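Local coordinates for protein LEOA (Escherichia coli, PDB 4AUR) that is a bacterial dynamin-like GTPase that probably binds and hydrolyses GTP and may act on membranes, at residues A57-F62 with I106-G111; L140-V145 with S171-I176; N221-A226 with N251-A256. All coordinates share one frame; numbering follows the deposited sequence.

All three contacts lie in the compact globular end of this largely helical, elongated chain, on one six-stranded mixed sheet, and follow each other in sequence. Contact 1 pairs strands 54-60 and 104-108, contact 2 pairs strands 140-146 and 172-177, and contact 3 lays helix 250-273 over the edge strand 221-224. Contacts 1 and 2, centres about 11 Å apart, join directly because strands 54-60 and 140-146 are neighbours. Contacts 2 and 3, centres about 9 Å apart, meet where strands 172-177 and 221-224 pair. Contacts 1 and 3, centres about 18 Å apart, do not touch. Together they span most of the sheet of a P-loop GTPase, from its probable nucleotide-binding loops to a covering helix.

Contact 1: residues A57-F62 with I106-G111; sequences ALLGAF and IVDTPG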
# COMPACT_ATOMS: atom_id res chain seq x y z
N ALA A 57 40.73 8.53 18.54
CA ALA A 57 41.80 7.61 18.86
C ALA A 57 42.98 8.01 18.01
O ALA A 57 42.91 8.01 16.77
CB ALA A 57 41.39 6.19 18.57
N LEU A 58 44.05 8.39 18.68
CA LEU A 58 45.26 8.79 18.01
C LEU A 58 46.23 7.64 17.99
O LEU A 58 46.87 7.33 19.00
CB LEU A 58 45.87 9.98 18.73
CG LEU A 58 46.89 10.71 17.88
CD1 LEU A 58 46.23 11.30 16.65
CD2 LEU A 58 47.60 11.77 18.70
N LEU A 59 46.34 7.01 16.83
CA LEU A 59 47.15 5.80 16.64
C LEU A 59 48.37 6.05 15.76
O LEU A 59 48.30 6.84 14.80
CB LEU A 59 46.30 4.71 15.99
CG LEU A 59 45.07 4.33 16.78
CD1 LEU A 59 44.39 3.18 16.08
CD2 LEU A 59 45.48 3.96 18.19
N GLY A 60 49.46 5.37 16.08
CA GLY A 60 50.70 5.50 15.33
C GLY A 60 51.92 5.58 16.22
O GLY A 60 51.84 5.79 17.43
N ALA A 61 53.09 5.41 15.61
CA ALA A 61 54.33 5.53 16.33
C ALA A 61 54.57 7.00 16.55
O ALA A 61 54.21 7.81 15.71
CB ALA A 61 55.46 4.93 15.53
N PHE A 62 55.16 7.34 17.70
CA PHE A 62 55.37 8.74 18.06
C PHE A 62 56.40 9.39 17.16
O PHE A 62 56.28 10.57 16.83
CB PHE A 62 55.76 8.87 19.53
CG PHE A 62 54.62 8.61 20.47
CD1 PHE A 62 53.72 9.62 20.78
CD2 PHE A 62 54.43 7.35 21.03
CE1 PHE A 62 52.65 9.38 21.63
CE2 PHE A 62 53.37 7.11 21.88
CZ PHE A 62 52.47 8.12 22.17
N ILE A 106 40.92 12.02 24.10
CA ILE A 106 41.93 11.56 23.16
C ILE A 106 42.40 10.26 23.72
O ILE A 106 42.98 10.24 24.78
CB ILE A 106 43.07 12.58 23.01
CG1 ILE A 106 42.53 13.83 22.31
CG2 ILE A 106 44.22 11.99 22.20
CD1 ILE A 106 43.38 15.06 22.42
N VAL A 107 42.09 9.17 23.04
CA VAL A 107 42.43 7.84 23.56
C VAL A 107 43.60 7.32 22.78
O VAL A 107 43.76 7.65 21.62
CB VAL A 107 41.26 6.86 23.44
CG1 VAL A 107 40.11 7.31 24.30
CG2 VAL A 107 40.77 6.73 22.00
N ASP A 108 44.44 6.51 23.40
CA ASP A 108 45.54 5.88 22.66
C ASP A 108 46.07 4.67 23.44
O ASP A 108 45.75 4.48 24.61
CB ASP A 108 46.64 6.93 22.39
CG ASP A 108 47.96 6.34 21.90
OD1 ASP A 108 48.01 5.78 20.79
OD2 ASP A 108 48.96 6.46 22.65
N THR A 109 46.84 3.86 22.77
CA THR A 109 47.45 2.71 23.37
C THR A 109 48.96 2.82 23.21
O THR A 109 49.52 2.26 22.28
CB THR A 109 46.94 1.50 22.60
OG1 THR A 109 47.04 1.77 21.20
CG2 THR A 109 45.49 1.28 22.91
N PRO A 110 49.64 3.56 24.11
CA PRO A 110 51.06 3.86 23.89
C PRO A 110 52.01 2.66 23.85
O PRO A 110 52.99 2.68 23.14
CB PRO A 110 51.41 4.77 25.09
CG PRO A 110 50.11 5.25 25.61
CD PRO A 110 49.19 4.09 25.40
N GLY A 111 51.70 1.62 24.61
CA GLY A 111 52.52 0.41 24.61
C GLY A 111 52.89 -0.12 23.23
O GLY A 111 54.03 -0.53 23.02
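A57 meets V107 on one face of the sheet, its CB 3.5 Å from V107 CG2, while A57 CA approaches V107 O in a CA-H...O contact. The same carbonyl accepts the one hydrogen bond across the pair, from L58 N at 3.0 Å; the parallel strands meet in one bridge, and their axes diverge by 36°. On the other face L58 CB rests on CG2 of I106, and both side chains touch I70 of helix 66-74. L59 turns back to the A57 face, where its CD2 lies 4.0 Å from T109 OG1. G60 has backbone angles at which a CB would press on the carbonyl O of L59, and opens a sequence that fits the Walker A P-loop; D108 to G111 read DTPG, which fits the DxxG pattern of a GTPase G3 motif. Two residues after G60 the F62 ring returns toward D108 and P110: CZ stands 3.9 Å from D108 OD2, tip to tip, with ring and carboxylate planes 89° apart, and P110 CB sits at the ring edge, 4.4 Å from F62 CE2. D108 extends its CG anti to the backbone N (chi1 167°), and its OD1 forms a salt bridge with K66, whose ammonium makes a cation-pi contact with F62.

Contact 2: residues L140-V145 with S171-I176; sequences LIFYVV and STIFVI
I141 and T172, F142 and I173, Y143 and F174, V144 and V175, V145 and I176 pair in parallel register, and five backbone hydrogen bonds run between the strands, from I141 N to S171 O at one end to V145 N and V175 O (3.0 Å) at the other. On one face, the side chains of Y143 and F174 cross obliquely: CD1 and CE1 of F174 each lie 3.4 Å from Y143 CB, and the ring planes stand 36° apart. Y143 CG, anti to the backbone N (chi1 -154°), comes 3.5 Å from F174 CE1. Beside them I141 CB packs 3.4 Å from T172 OG1, a hydroxyl hydrogen-bonded to the carbonyl of K168. On the opposite face I173 CD1 touches the edge of the F142 ring, 3.7 Å from CE1, and L140 CD2 at 4.0 Å. Farther out, W73 meets F142 edge-to-face and helix 250-273 covers I173 and V175. Helix 156-165 touches Y143, T172 and F174, and helix 188-209 covers F174 and I176. With helix 156-165 as the connection, the strands form a beta-alpha-beta crossover of the P-loop GTPase core; N177, directly following, begins an NKMD sequence resembling the base-recognising G4 motif.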
# COMPACT_ATOMS: atom_id res chain seq x y z
N LEU A 140 36.34 9.13 15.68
CA LEU A 140 37.37 9.38 14.70
C LEU A 140 38.63 8.63 15.10
O LEU A 140 38.94 8.55 16.28
CB LEU A 140 37.69 10.87 14.66
CG LEU A 140 37.16 11.72 13.53
CD1 LEU A 140 37.64 13.15 13.68
CD2 LEU A 140 37.67 11.14 12.23
N ILE A 141 39.34 8.10 14.13
CA ILE A 141 40.58 7.37 14.39
C ILE A 141 41.64 7.88 13.45
O ILE A 141 41.46 7.85 12.25
CB ILE A 141 40.38 5.86 14.21
CG1 ILE A 141 39.28 5.36 15.14
CG2 ILE A 141 41.68 5.10 14.46
CD1 ILE A 141 39.16 3.86 15.18
N PHE A 142 42.74 8.37 13.98
CA PHE A 142 43.84 8.85 13.14
C PHE A 142 44.95 7.87 13.28
O PHE A 142 45.49 7.71 14.35
CB PHE A 142 44.38 10.21 13.59
CG PHE A 142 43.39 11.34 13.48
CD1 PHE A 142 42.33 11.30 12.59
CD2 PHE A 142 43.58 12.49 14.25
CE1 PHE A 142 41.45 12.38 12.49
CE2 PHE A 142 42.71 13.57 14.15
CZ PHE A 142 41.65 13.50 13.28
N TYR A 143 45.28 7.21 12.20
CA TYR A 143 46.45 6.36 12.18
C TYR A 143 47.53 7.14 11.47
O TYR A 143 47.48 7.30 10.25
CB TYR A 143 46.15 5.04 11.47
CG TYR A 143 47.03 3.95 11.95
CD1 TYR A 143 48.38 3.93 11.64
CD2 TYR A 143 46.53 2.95 12.76
CE1 TYR A 143 49.20 2.95 12.11
CE2 TYR A 143 47.35 1.96 13.23
CZ TYR A 143 48.68 1.97 12.89
OH TYR A 143 49.50 0.99 13.36
N VAL A 144 48.49 7.66 12.23
CA VAL A 144 49.51 8.54 11.67
C VAL A 144 50.74 7.74 11.32
O VAL A 144 51.31 7.06 12.19
CB VAL A 144 49.91 9.63 12.65
CG1 VAL A 144 51.08 10.43 12.10
CG2 VAL A 144 48.74 10.56 12.93
N VAL A 145 51.16 7.86 10.06
CA VAL A 145 52.33 7.13 9.52
C VAL A 145 53.37 8.10 8.91
O VAL A 145 53.25 9.32 9.05
CB VAL A 145 51.90 6.07 8.49
CG1 VAL A 145 50.92 5.10 9.13
CG2 VAL A 145 51.29 6.71 7.26
N SER A 171 35.61 4.90 9.76
CA SER A 171 35.88 6.00 10.68
C SER A 171 37.36 6.23 10.98
O SER A 171 37.71 6.94 11.92
CB SER A 171 35.07 5.81 11.97
OG SER A 171 35.52 4.76 12.78
N THR A 172 38.23 5.66 10.15
CA THR A 172 39.67 5.81 10.30
C THR A 172 40.29 6.57 9.14
O THR A 172 40.08 6.22 7.98
CB THR A 172 40.31 4.45 10.34
OG1 THR A 172 39.89 3.78 11.53
CG2 THR A 172 41.82 4.57 10.35
N ILE A 173 41.06 7.61 9.47
CA ILE A 173 41.88 8.32 8.49
C ILE A 173 43.34 7.97 8.70
O ILE A 173 43.92 8.26 9.77
CB ILE A 173 41.81 9.85 8.63
CG1 ILE A 173 40.40 10.36 8.37
CG2 ILE A 173 42.72 10.51 7.62
CD1 ILE A 173 40.10 11.64 9.10
N PHE A 174 43.94 7.35 7.69
CA PHE A 174 45.39 7.20 7.67
C PHE A 174 46.02 8.50 7.20
O PHE A 174 45.63 9.06 6.16
CB PHE A 174 45.80 6.05 6.80
CG PHE A 174 45.40 4.75 7.37
CD1 PHE A 174 46.21 4.10 8.24
CD2 PHE A 174 44.16 4.21 7.06
CE1 PHE A 174 45.81 2.91 8.81
CE2 PHE A 174 43.76 3.02 7.61
CZ PHE A 174 44.59 2.37 8.49
N VAL A 175 46.97 8.97 7.99
CA VAL A 175 47.47 10.31 7.85
C VAL A 175 48.93 10.20 7.54
O VAL A 175 49.74 9.92 8.42
CB VAL A 175 47.25 11.09 9.15
CG1 VAL A 175 47.95 12.43 9.10
CG2 VAL A 175 45.76 11.26 9.37
N ILE A 176 49.25 10.37 6.25
CA ILE A 176 50.63 10.27 5.82
C ILE A 176 51.24 11.62 6.10
O ILE A 176 50.91 12.60 5.45
CB ILE A 176 50.81 9.88 4.37
CG1 ILE A 176 50.10 8.56 4.08
CG2 ILE A 176 52.28 9.70 4.11
CD1 ILE A 176 49.99 8.20 2.61

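Contact 3: residues N221-A226 with N251-A256; sequences NIVCVA and NDLKNA
V223 and V225, from strand 221-224 at one edge of the sheet and the loop after it, pack against D252, L253 and A256 of helix 250-273 in an apolar strand-helix contact with no hydrogen bond across it. Strand 221-224 and the helix segment 251-256 run nearly antiparallel, at 158°, their axes 8.1 Å apart at closest approach. V223 carries most of the contact. Its CB points at the helix and its two methyls divide the work: CG1, anti to the backbone N (chi1 152°), meets L253 CB at 4.1 Å, and CG2 meets A256 CB, also at 4.1 Å. That places the valine against one turn of helix, where CG2 also comes 3.9 Å from D252 O, a carbonyl already bonded to A256 N within the helix. Farther along, V225 CG2 comes to 4.3 Å from L253 CB, so both valines share the root of this leucine. In the fold, helix 250-273 covers one side of the sheet while helix 188-209 touches I222 and C224 on the other, giving the alpha/beta/alpha layering of a P-loop GTPase domain. The side chain of L253 also touches I173 and V175 of the neighbouring strand and V69 of helix 66-74. D252 lies at the exposed margin, its CB 4.4 Å from V223 CG1. Past this contact, helix 250-273 is followed almost at once by helix 275-343 of the long helical part.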
# COMPACT_ATOMS: atom_id res chain seq x y z
N ASN A 221 40.34 5.83 3.88
CA ASN A 221 40.54 7.25 3.98
C ASN A 221 42.01 7.57 4.18
O ASN A 221 42.56 7.28 5.22
CB ASN A 221 39.75 7.77 5.16
CG ASN A 221 38.26 7.62 4.94
OD1 ASN A 221 37.56 6.93 5.70
ND2 ASN A 221 37.76 8.29 3.90
N ILE A 222 42.63 8.16 3.16
CA ILE A 222 44.03 8.54 3.27
C ILE A 222 44.24 10.01 2.94
O ILE A 222 43.65 10.55 2.01
CB ILE A 222 44.96 7.69 2.37
CG1 ILE A 222 44.71 6.21 2.63
CG2 ILE A 222 46.42 8.02 2.66
CD1 ILE A 222 45.48 5.29 1.70
N VAL A 223 45.10 10.64 3.71
CA VAL A 223 45.36 12.04 3.58
C VAL A 223 46.84 12.28 3.77
O VAL A 223 47.46 11.73 4.67
CB VAL A 223 44.53 12.81 4.60
CG1 VAL A 223 45.19 14.10 4.98
CG2 VAL A 223 43.14 13.08 4.03
N CYS A 224 47.41 13.12 2.91
CA CYS A 224 48.83 13.41 2.96
C CYS A 224 49.00 14.79 3.59
O CYS A 224 48.28 15.72 3.27
CB CYS A 224 49.43 13.35 1.56
SG CYS A 224 49.21 11.76 0.72
N VAL A 225 49.96 14.92 4.49
CA VAL A 225 50.02 16.10 5.32
C VAL A 225 51.46 16.34 5.77
O VAL A 225 52.32 15.45 5.65
CB VAL A 225 49.05 15.88 6.51
CG1 VAL A 225 49.58 16.37 7.85
CG2 VAL A 225 47.68 16.49 6.19
N ALA A 226 51.73 17.54 6.27
CA ALA A 226 53.04 17.89 6.80
C ALA A 226 52.90 18.68 8.07
O ALA A 226 53.23 19.84 8.11
CB ALA A 226 53.80 18.70 5.78
N ASN A 251 44.21 21.35 6.04
CA ASN A 251 42.80 21.47 5.70
C ASN A 251 42.24 20.18 5.07
O ASN A 251 41.09 19.80 5.33
CB ASN A 251 42.57 22.70 4.80
CG ASN A 251 42.38 23.99 5.60
OD1 ASN A 251 42.66 24.07 6.82
ND2 ASN A 251 41.91 25.02 4.92
N ASP A 252 43.05 19.50 4.27
CA ASP A 252 42.65 18.20 3.72
C ASP A 252 42.27 17.22 4.85
O ASP A 252 41.34 16.44 4.70
CB ASP A 252 43.76 17.61 2.83
CG ASP A 252 44.07 18.48 1.59
OD1 ASP A 252 43.16 19.14 1.07
OD2 ASP A 252 45.23 18.49 1.12
N LEU A 253 42.97 17.30 5.98
CA LEU A 253 42.67 16.44 7.13
C LEU A 253 41.47 16.88 7.95
O LEU A 253 40.68 16.05 8.37
CB LEU A 253 43.85 16.41 8.06
CG LEU A 253 43.71 15.57 9.33
CD1 LEU A 253 43.54 14.10 8.94
CD2 LEU A 253 44.93 15.79 10.23
N LYS A 254 41.35 18.18 8.22
CA LYS A 254 40.17 18.67 8.92
C LYS A 254 38.92 18.32 8.12
O LYS A 254 37.91 17.94 8.71
CB LYS A 254 40.23 20.18 9.14
CG LYS A 254 41.24 20.62 10.19
CD LYS A 254 41.56 22.10 10.06
CE LYS A 254 42.24 22.67 11.31
NZ LYS A 254 42.68 24.08 11.09
N ASN A 255 38.98 18.46 6.80
CA ASN A 255 37.82 18.23 5.93
C ASN A 255 37.37 16.76 5.89
O ASN A 255 36.17 16.45 5.95
CB ASN A 255 38.09 18.74 4.50
CG ASN A 255 38.12 20.26 4.41
OD1 ASN A 255 38.70 20.82 3.47
ND2 ASN A 255 37.50 20.95 5.36
N ALA A 256 38.35 15.88 5.78
CA ALA A 256 38.09 14.45 5.79
C ALA A 256 37.47 14.07 7.11
O ALA A 256 36.54 13.27 7.17
CB ALA A 256 39.38 13.66 5.58